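Local coordinates for 11S globulin isoform 1 (Cocos nucifera, PDB 5WPW), which serves as a hexameric seed storage protein of the coconut, a cupin-fold nutrient reservoir that is also a potential food allergen, at the interface of chains A and B. Coordinates in Å, arbitrary orientation; residue numbers count along the deposited sequence, not the author numbering. Chains: chain A/B, 11S globulin isoform 1.

The interface of chains A and B. Residues chain A 384-388; chain B 102, 104, 125, 219, 221.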
loop_
_atom_site.group_PDB
_atom_site.type_symbol
_atom_site.label_atom_id
_atom_site.label_comp_id
_atom_site.label_asym_id
_atom_site.label_seq_id
_atom_site.Cartn_x
_atom_site.Cartn_y
_atom_site.Cartn_z
ATOM N N MET A 384 9.893 -26.363 -18.269
ATOM C CA MET A 384 9.919 -26.248 -19.717
ATOM C C MET A 384 9.466 -27.548 -20.372
ATOM O O MET A 384 9.745 -28.642 -19.864
ATOM C CB MET A 384 11.332 -25.898 -20.194
ATOM C CG MET A 384 11.605 -24.384 -20.147
ATOM S SD MET A 384 13.316 -24.054 -20.550
ATOM C CE MET A 384 13.510 -22.570 -19.503
ATOM N N PRO A 385 8.743 -27.453 -21.488
ATOM C CA PRO A 385 8.316 -28.670 -22.195
ATOM C C PRO A 385 9.512 -29.499 -22.647
ATOM O O PRO A 385 10.532 -28.963 -23.091
ATOM C CB PRO A 385 7.530 -28.125 -23.391
ATOM C CG PRO A 385 7.079 -26.732 -22.951
ATOM C CD PRO A 385 8.197 -26.223 -22.096
ATOM N N VAL A 386 9.364 -30.826 -22.567
ATOM C CA VAL A 386 10.457 -31.700 -23.001
ATOM C C VAL A 386 10.954 -31.302 -24.388
ATOM O O VAL A 386 12.164 -31.277 -24.640
ATOM C CB VAL A 386 10.032 -33.180 -22.949
ATOM C CG1 VAL A 386 9.650 -33.567 -21.541
ATOM C CG2 VAL A 386 8.885 -33.449 -23.902
ATOM N N GLU A 387 10.040 -30.935 -25.305
ATOM C CA GLU A 387 10.470 -30.714 -26.684
ATOM C C GLU A 387 11.223 -29.408 -26.835
ATOM O O GLU A 387 12.099 -29.303 -27.697
ATOM C CB GLU A 387 9.282 -30.770 -27.655
ATOM C CG GLU A 387 8.582 -32.142 -27.660
ATOM C CD GLU A 387 8.046 -32.582 -29.030
ATOM O OE1 GLU A 387 7.738 -33.781 -29.161
ATOM O OE2 GLU A 387 7.921 -31.754 -29.960
ATOM N N VAL A 388 10.918 -28.410 -25.996
ATOM C CA VAL A 388 11.753 -27.218 -25.932
ATOM C C VAL A 388 13.175 -27.587 -25.524
ATOM O O VAL A 388 14.151 -27.091 -26.099
ATOM C CB VAL A 388 11.129 -26.189 -24.967
ATOM C CG1 VAL A 388 12.121 -25.065 -24.654
ATOM C CG2 VAL A 388 9.810 -25.663 -25.529
ATOM N N ASP B 102 4.492 -35.660 -20.290
ATOM C CA ASP B 102 5.050 -34.313 -20.293
ATOM C C ASP B 102 4.405 -33.558 -19.137
ATOM O O ASP B 102 3.254 -33.821 -18.776
ATOM C CB ASP B 102 4.799 -33.618 -21.652
ATOM C CG ASP B 102 5.801 -32.473 -21.976
ATOM O OD1 ASP B 102 6.668 -32.138 -21.150
ATOM O OD2 ASP B 102 5.683 -31.862 -23.084
ATOM N N HIS B 104 4.803 -29.306 -17.664
ATOM C CA HIS B 104 5.546 -28.061 -17.724
ATOM C C HIS B 104 4.627 -26.950 -17.248
ATOM O O HIS B 104 3.454 -27.179 -16.929
ATOM C CB HIS B 104 6.073 -27.806 -19.139
ATOM C CG HIS B 104 5.015 -27.858 -20.199
ATOM N ND1 HIS B 104 4.222 -26.777 -20.516
ATOM C CD2 HIS B 104 4.634 -28.861 -21.028
ATOM C CE1 HIS B 104 3.383 -27.117 -21.477
ATOM N NE2 HIS B 104 3.619 -28.374 -21.813
ATOM N N TRP B 125 10.943 -18.286 -23.379
ATOM C CA TRP B 125 11.163 -18.853 -24.711
ATOM C C TRP B 125 9.932 -18.600 -25.582
ATOM O O TRP B 125 8.831 -18.341 -25.083
ATOM C CB TRP B 125 11.509 -20.368 -24.635
ATOM C CG TRP B 125 10.464 -21.222 -23.976
ATOM C CD1 TRP B 125 10.440 -21.616 -22.659
ATOM C CD2 TRP B 125 9.315 -21.810 -24.590
ATOM N NE1 TRP B 125 9.338 -22.396 -22.422
ATOM C CE2 TRP B 125 8.624 -22.522 -23.587
ATOM C CE3 TRP B 125 8.787 -21.784 -25.893
ATOM C CZ2 TRP B 125 7.441 -23.209 -23.838
ATOM C CZ3 TRP B 125 7.603 -22.470 -26.145
ATOM C CH2 TRP B 125 6.941 -23.170 -25.120
ATOM N N LEU B 219 7.171 -28.279 -33.010
ATOM C CA LEU B 219 7.370 -28.335 -31.571
ATOM C C LEU B 219 6.029 -28.674 -30.954
ATOM O O LEU B 219 5.085 -27.888 -31.051
ATOM C CB LEU B 219 7.903 -27.010 -31.036
ATOM C CG LEU B 219 8.236 -27.008 -29.547
ATOM C CD1 LEU B 219 9.603 -27.605 -29.373
ATOM C CD2 LEU B 219 8.182 -25.589 -28.977
ATOM N N VAL B 221 3.980 -29.144 -27.584
ATOM C CA VAL B 221 3.907 -28.894 -26.154
ATOM C C VAL B 221 2.459 -29.118 -25.752
ATOM O O VAL B 221 1.570 -29.208 -26.595
ATOM C CB VAL B 221 4.365 -27.470 -25.783
ATOM C CG1 VAL B 221 5.707 -27.155 -26.397
ATOM C CG2 VAL B 221 3.321 -26.450 -26.212
HETATM O O HOH W 1 6.996 -30.862 -25.089
#
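A:Pro385 lays its ring between B:His104 and B:Trp125, where the residues leading into helix 386-393 of one subunit pack on a neighbouring subunit of the hexamer. Its CG sits over the centre of the imidazole face, 3.7 Å from the centroid of the B:His104 ring, in a CH-pi contact, the two side chains crossing at about a right angle. A chi1 of 54° puts the imidazole between the backbone N and carbonyl carbon, and chi2 of 84° turns its face to the proline. Toward the indole the proline points tip to tip, its CD 3.6 Å from CZ2 of B:Trp125, while CG1 of B:Val221 touches the proline CB.

Three residues further along, inside the helix, A:Val388 lowers CG2 onto the indole face, 3.7 Å from the centroid of the six-membered ring of B:Trp125; this methyl also reaches CD2 of B:Leu219. The other leucine methyl, CD1, packs against CB of A:Glu387. A:Met384 runs past the indole in the opposite direction, its CG above the pyrrole side, near CD1 and NE1, on the same side as the valine methyl.

Polar contacts gather at the first helical turn. Methyls CG1 and CG2 of A:Val386 meet the B:Asp102 carboxylate tip to tip, and the valine backbone N gives OD1 a weak but nearly straight hydrogen bond (3.3 Å, 173° at H). If ionised, the carboxylate would be favoured by the positive end of the helix dipole. A water bridges it to the next backbone N-H, lying 3.1 Å from N of A:Glu387 and 2.6 Å from OD2 of B:Asp102.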